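Local coordinates for cyclic dimeric GMP binding protein (Pseudomonas fluorescens, PDB 3PJV) that binds cyclic di-GMP and probably relays that signal across the inner membrane through its periplasmic domain to control proteolysis by LapG, at residues Thr79-Trp84 with Lys122-Ala127; Lys87-Glu92 with Phe118-Leu123. All coordinates share one frame; numbering follows the deposited sequence.

Contact 1 (Thr79-Trp84 with Lys122-Ala127); sequences TNVPDW and KLWQSA
Trp-124 on helix 117-128 lays its indole across the loop that leads into helix 83-89, and Thr-79, Val-81, Pro-82 and Trp-84 meet it at different points. Pro-82 makes a CH-pi interaction: its CD sits over one face of the indole, 3.5 Å from the centroid of the Trp-124 six-membered ring, while Pro-82 CG leans toward Trp-124 CH2 at 3.6 Å. At the far end of the indole the two tryptophans form an offset edge-to-face pair, with the edge of Trp-124 turned to the face of Trp-84. Their six-membered rings lie 5.7 Å apart between centroids with planes at 78°, and Trp-84 CH2 comes closest to Trp-124 CZ3. Nearer the helix, apolar contacts continue: Val-81 CG2 packs 3.8 Å from Trp-124 CB, and the methyl CG2 of Thr-79 approaches the indole carbon CD1 of Trp-124 at 3.5 Å. The single hydrogen bond between the segments runs from Gln-125 NE2 to Thr-79 OG1, 3.1 Å long and fairly straight at 154°, with the hydroxyl oxygen lying in the amide plane. With CG2 anti to the backbone N and OG1 beside it, Thr-79 sends its methyl to the indole and its hydroxyl to the amide. Phe-85 adds another edge-to-face partner to Trp-124. The chemistry implies that the loop is held chiefly by dispersion and CH-pi contacts with one indole, while one directional bond ties down its Thr-79 end.

Contact 2 (Lys87-Glu92 with Phe118-Leu123); sequences KLIGLE and FALAKL
A helix-on-helix junction of the LapD/MoxY periplasmic domain is formed where the C-terminal end of helix 83-89, together with the turn after it, packs on helix 117-128 through Ile-89 and Leu-91 against Ala-119, Leu-120 and Leu-123. The contact is entirely apolar between the two segments. Ile-89 uses separate branches for its two neighbours: CG2 reaches Leu-120 CD2 at 4.1 Å, the two side chains running antiparallel alongside one another, and CG1 meets Leu-123 CD1, also at 4.1 Å. The CB of Leu-120 does not point at the other segment; it is the end of the side chain that comes nearer. Gly-90 leaves the helix with positive phi, after which Leu-91 again directs its CB toward helix 117-128. The second subunit borders the same region: its Arg-10 hydrogen-bonds to the backbone oxygen of Ile-89, its Arg-18 forms a salt bridge with Glu-92, and its Val-14 packs on Leu-91. Within the junction, Leu-91 comes against three residues of the helix. Its CG lies 4.3 Å from Leu-123 CD1, and its CD1 is 4.4 Å from Leu-120 CD2 and 4.2 Å from Ala-119 CB.

In the fold
Both contacts join the region of helix 83-89 to helix 117-128, contact 1 through the loop before the shorter helix and Trp-84 in its first turn, contact 2 through its last residue and the turn beyond. Their centres are about 7 Å apart, and Val-81 and Thr-79 of contact 1 pack directly on Ala-121 from contact 2. Contact 2 is buried and wholly aliphatic, whereas contact 1 is only partly buried and combines aromatic packing with an amide-hydroxyl bond. Leu-123 lies in both segments of helix 117-128 but packs across contact 2 alone; beyond the two contacts it also touches Phe-85. The second subunit borders both: its Val-78 packs on Val-81, while its Tyr-13 packs on the shared Lys-122 and Leu-123.

Contact 1 (Thr79-Trp84 with Lys122-Ala127)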
loop_
_atom_site.group_PDB
_atom_site.type_symbol
_atom_site.label_atom_id
_atom_site.label_comp_id
_atom_site.label_asym_id
_atom_site.label_seq_id
_atom_site.Cartn_x
_atom_site.Cartn_y
_atom_site.Cartn_z
ATOM N N THR A 79 -4.057 -8.872 11.957
ATOM C CA THR A 79 -3.975 -10.314 11.837
ATOM C C THR A 79 -2.539 -10.753 12.118
ATOM O O THR A 79 -1.614 -10.370 11.402
ATOM C CB THR A 79 -4.408 -10.781 10.435
ATOM O OG1 THR A 79 -5.758 -10.362 10.192
ATOM C CG2 THR A 79 -4.327 -12.295 10.315
ATOM N N ASN A 80 -2.357 -11.534 13.179
ATOM C CA ASN A 80 -1.055 -12.123 13.487
ATOM C C ASN A 80 -0.902 -13.472 12.778
ATOM O O ASN A 80 -1.318 -14.512 13.291
ATOM C CB ASN A 80 -0.865 -12.292 14.997
ATOM C CG ASN A 80 -0.824 -10.964 15.744
ATOM O OD1 ASN A 80 0.104 -10.166 15.577
ATOM N ND2 ASN A 80 -1.824 -10.731 16.587
ATOM N N VAL A 81 -0.307 -13.451 11.593
ATOM C CA VAL A 81 -0.151 -14.664 10.799
ATOM C C VAL A 81 1.070 -15.446 11.278
ATOM O O VAL A 81 2.158 -14.881 11.355
ATOM C CB VAL A 81 0.041 -14.283 9.317
ATOM C CG1 VAL A 81 0.238 -15.515 8.460
ATOM C CG2 VAL A 81 -1.141 -13.441 8.827
ATOM N N PRO A 82 0.909 -16.758 11.601
ATOM C CA PRO A 82 2.071 -17.502 12.096
ATOM C C PRO A 82 3.175 -17.589 11.060
ATOM O O PRO A 82 2.897 -17.696 9.862
ATOM C CB PRO A 82 1.512 -18.912 12.376
ATOM C CG PRO A 82 0.034 -18.711 12.532
ATOM C CD PRO A 82 -0.313 -17.580 11.601
ATOM N N ASP A 83 4.419 -17.564 11.532
ATOM C CA ASP A 83 5.586 -17.629 10.664
ATOM C C ASP A 83 5.537 -18.862 9.781
ATOM O O ASP A 83 5.876 -18.805 8.599
ATOM C CB ASP A 83 6.861 -17.679 11.509
ATOM C CG ASP A 83 6.909 -16.586 12.559
ATOM O OD1 ASP A 83 6.132 -16.658 13.539
ATOM O OD2 ASP A 83 7.731 -15.654 12.408
ATOM N N TRP A 84 5.108 -19.978 10.361
ATOM C CA TRP A 84 5.096 -21.242 9.636
ATOM C C TRP A 84 4.116 -21.243 8.459
ATOM O O TRP A 84 4.280 -22.017 7.519
ATOM C CB TRP A 84 4.829 -22.421 10.576
ATOM C CG TRP A 84 3.568 -22.328 11.375
ATOM C CD1 TRP A 84 3.455 -21.977 12.694
ATOM C CD2 TRP A 84 2.235 -22.609 10.922
ATOM N NE1 TRP A 84 2.141 -22.022 13.082
ATOM C CE2 TRP A 84 1.370 -22.405 12.015
ATOM C CE3 TRP A 84 1.690 -23.012 9.698
ATOM C CZ2 TRP A 84 -0.010 -22.586 11.921
ATOM C CZ3 TRP A 84 0.322 -23.185 9.606
ATOM C CH2 TRP A 84 -0.514 -22.972 10.711
ATOM N N LYS A 122 -4.760 -11.814 4.336
ATOM C CA LYS A 122 -5.960 -12.270 3.635
ATOM C C LYS A 122 -5.952 -13.781 3.381
ATOM O O LYS A 122 -6.982 -14.460 3.508
ATOM C CB LYS A 122 -6.127 -11.495 2.327
ATOM C CG LYS A 122 -6.522 -10.047 2.553
ATOM C CD LYS A 122 -6.308 -9.217 1.298
ATOM C CE LYS A 122 -7.042 -9.803 0.100
ATOM N NZ LYS A 122 -6.828 -8.936 -1.099
ATOM N N LEU A 123 -4.783 -14.313 3.027
ATOM C CA LEU A 123 -4.652 -15.743 2.772
ATOM C C LEU A 123 -4.910 -16.537 4.047
ATOM O O LEU A 123 -5.582 -17.568 4.021
ATOM C CB LEU A 123 -3.261 -16.067 2.216
ATOM C CG LEU A 123 -3.067 -15.709 0.744
ATOM C CD1 LEU A 123 -1.596 -15.747 0.388
ATOM C CD2 LEU A 123 -3.876 -16.647 -0.140
ATOM N N TRP A 124 -4.388 -16.035 5.161
ATOM C CA TRP A 124 -4.608 -16.648 6.464
ATOM C C TRP A 124 -6.089 -16.627 6.861
ATOM O O TRP A 124 -6.627 -17.654 7.286
ATOM C CB TRP A 124 -3.741 -15.959 7.523
ATOM C CG TRP A 124 -3.938 -16.458 8.919
ATOM C CD1 TRP A 124 -4.533 -15.796 9.950
ATOM C CD2 TRP A 124 -3.529 -17.732 9.444
ATOM N NE1 TRP A 124 -4.523 -16.575 11.087
ATOM C CE2 TRP A 124 -3.905 -17.769 10.802
ATOM C CE3 TRP A 124 -2.874 -18.842 8.896
ATOM C CZ2 TRP A 124 -3.660 -18.871 11.619
ATOM C CZ3 TRP A 124 -2.630 -19.935 9.709
ATOM C CH2 TRP A 124 -3.022 -19.939 11.054
ATOM N N GLN A 125 -6.746 -15.476 6.721
ATOM C CA GLN A 125 -8.182 -15.401 7.000
ATOM C C GLN A 125 -8.954 -16.448 6.193
ATOM O O GLN A 125 -9.854 -17.105 6.718
ATOM C CB GLN A 125 -8.727 -14.001 6.727
ATOM C CG GLN A 125 -8.141 -12.957 7.649
ATOM C CD GLN A 125 -8.296 -11.554 7.102
ATOM O OE1 GLN A 125 -9.052 -11.323 6.151
ATOM N NE2 GLN A 125 -7.580 -10.606 7.697
ATOM N N SER A 126 -8.592 -16.601 4.918
ATOM C CA SER A 126 -9.241 -17.580 4.050
ATOM C C SER A 126 -8.946 -19.009 4.504
ATOM O O SER A 126 -9.809 -19.888 4.412
ATOM C CB SER A 126 -8.777 -17.414 2.605
ATOM O OG SER A 126 -9.332 -16.252 2.026
ATOM N N ALA A 127 -7.723 -19.232 4.978
ATOM C CA ALA A 127 -7.313 -20.533 5.491
ATOM C C ALA A 127 -8.114 -20.940 6.727
ATOM O O ALA A 127 -8.437 -22.120 6.913
ATOM C CB ALA A 127 -5.822 -20.531 5.815
#

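Contact 2 (Lys87-Glu92 with Phe118-Leu123)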
loop_
_atom_site.group_PDB
_atom_site.type_symbol
_atom_site.label_atom_id
_atom_site.label_comp_id
_atom_site.label_asym_id
_atom_site.label_seq_id
_atom_site.Cartn_x
_atom_site.Cartn_y
_atom_site.Cartn_z
ATOM N N LYS A 87 5.925 -19.915 5.173
ATOM C CA LYS A 87 6.685 -20.959 4.496
ATOM C C LYS A 87 5.740 -21.892 3.752
ATOM O O LYS A 87 5.987 -22.257 2.601
ATOM C CB LYS A 87 7.506 -21.763 5.509
ATOM C CG LYS A 87 8.175 -20.907 6.575
ATOM C CD LYS A 87 8.895 -21.774 7.606
ATOM C CE LYS A 87 7.943 -22.784 8.224
ATOM N NZ LYS A 87 8.597 -23.632 9.253
ATOM N N LEU A 88 4.654 -22.270 4.421
ATOM C CA LEU A 88 3.653 -23.156 3.837
ATOM C C LEU A 88 3.074 -22.576 2.549
ATOM O O LEU A 88 3.053 -23.245 1.516
ATOM C CB LEU A 88 2.537 -23.435 4.850
ATOM C CG LEU A 88 1.446 -24.447 4.499
ATOM C CD1 LEU A 88 2.042 -25.820 4.211
ATOM C CD2 LEU A 88 0.426 -24.534 5.631
ATOM N N ILE A 89 2.608 -21.329 2.613
ATOM C CA ILE A 89 2.060 -20.660 1.438
ATOM C C ILE A 89 3.150 -20.419 0.390
ATOM O O ILE A 89 2.927 -20.616 -0.796
ATOM C CB ILE A 89 1.345 -19.337 1.819
ATOM C CG1 ILE A 89 -0.150 -19.445 1.531
ATOM C CG2 ILE A 89 1.912 -18.168 1.047
ATOM C CD1 ILE A 89 -0.801 -20.636 2.136
ATOM N N GLY A 90 4.332 -20.005 0.836
ATOM C CA GLY A 90 5.451 -19.774 -0.060
ATOM C C GLY A 90 5.120 -18.808 -1.184
ATOM O O GLY A 90 5.182 -19.163 -2.361
ATOM N N LEU A 91 4.751 -17.586 -0.815
ATOM C CA LEU A 91 4.477 -16.529 -1.785
ATOM C C LEU A 91 5.745 -16.057 -2.484
ATOM O O LEU A 91 6.757 -15.785 -1.838
ATOM C CB LEU A 91 3.837 -15.331 -1.084
ATOM C CG LEU A 91 2.342 -15.082 -1.254
ATOM C CD1 LEU A 91 2.045 -13.631 -0.924
ATOM C CD2 LEU A 91 1.909 -15.396 -2.663
ATOM N N GLU A 92 5.689 -15.943 -3.807
ATOM C CA GLU A 92 6.802 -15.370 -4.558
ATOM C C GLU A 92 6.815 -13.856 -4.385
ATOM O O GLU A 92 5.760 -13.236 -4.290
ATOM C CB GLU A 92 6.693 -15.713 -6.041
ATOM C CG GLU A 92 5.668 -14.883 -6.786
ATOM C CD GLU A 92 5.674 -15.160 -8.273
ATOM O OE1 GLU A 92 6.147 -14.296 -9.043
ATOM O OE2 GLU A 92 5.206 -16.244 -8.673
ATOM N N PHE A 118 -0.295 -7.647 3.856
ATOM C CA PHE A 118 -1.741 -7.647 3.679
ATOM C C PHE A 118 -2.193 -8.877 2.904
ATOM O O PHE A 118 -3.232 -9.469 3.204
ATOM C CB PHE A 118 -2.211 -6.360 2.974
ATOM C CG PHE A 118 -1.897 -5.099 3.741
ATOM C CD1 PHE A 118 -2.776 -4.618 4.700
ATOM C CD2 PHE A 118 -0.707 -4.421 3.525
ATOM C CE1 PHE A 118 -2.483 -3.461 5.412
ATOM C CE2 PHE A 118 -0.407 -3.270 4.241
ATOM C CZ PHE A 118 -1.298 -2.790 5.180
ATOM N N ALA A 119 -1.428 -9.240 1.886
ATOM C CA ALA A 119 -1.716 -10.453 1.130
ATOM C C ALA A 119 -1.712 -11.690 2.047
ATOM O O ALA A 119 -2.631 -12.516 2.018
ATOM C CB ALA A 119 -0.701 -10.611 0.007
ATOM N N LEU A 120 -0.678 -11.807 2.871
ATOM C CA LEU A 120 -0.584 -12.945 3.790
ATOM C C LEU A 120 -1.738 -12.955 4.786
ATOM O O LEU A 120 -2.281 -14.020 5.108
ATOM C CB LEU A 120 0.757 -12.938 4.514
ATOM C CG LEU A 120 1.937 -13.308 3.613
ATOM C CD1 LEU A 120 3.252 -12.875 4.233
ATOM C CD2 LEU A 120 1.907 -14.812 3.325
ATOM N N ALA A 121 -2.110 -11.776 5.281
ATOM C CA ALA A 121 -3.231 -11.680 6.217
ATOM C C ALA A 121 -4.507 -12.204 5.582
ATOM O O ALA A 121 -5.253 -12.947 6.205
ATOM C CB ALA A 121 -3.429 -10.258 6.716
ATOM N N LYS A 122 -4.760 -11.814 4.336
ATOM C CA LYS A 122 -5.960 -12.270 3.635
ATOM C C LYS A 122 -5.952 -13.781 3.381
ATOM O O LYS A 122 -6.982 -14.460 3.508
ATOM C CB LYS A 122 -6.127 -11.495 2.327
ATOM C CG LYS A 122 -6.522 -10.047 2.553
ATOM C CD LYS A 122 -6.308 -9.217 1.298
ATOM C CE LYS A 122 -7.042 -9.803 0.100
ATOM N NZ LYS A 122 -6.828 -8.936 -1.099
ATOM N N LEU A 123 -4.783 -14.313 3.027
ATOM C CA LEU A 123 -4.652 -15.743 2.772
ATOM C C LEU A 123 -4.910 -16.537 4.047
ATOM O O LEU A 123 -5.582 -17.568 4.021
ATOM C CB LEU A 123 -3.261 -16.067 2.216
ATOM C CG LEU A 123 -3.067 -15.709 0.744
ATOM C CD1 LEU A 123 -1.596 -15.747 0.388
ATOM C CD2 LEU A 123 -3.876 -16.647 -0.140
#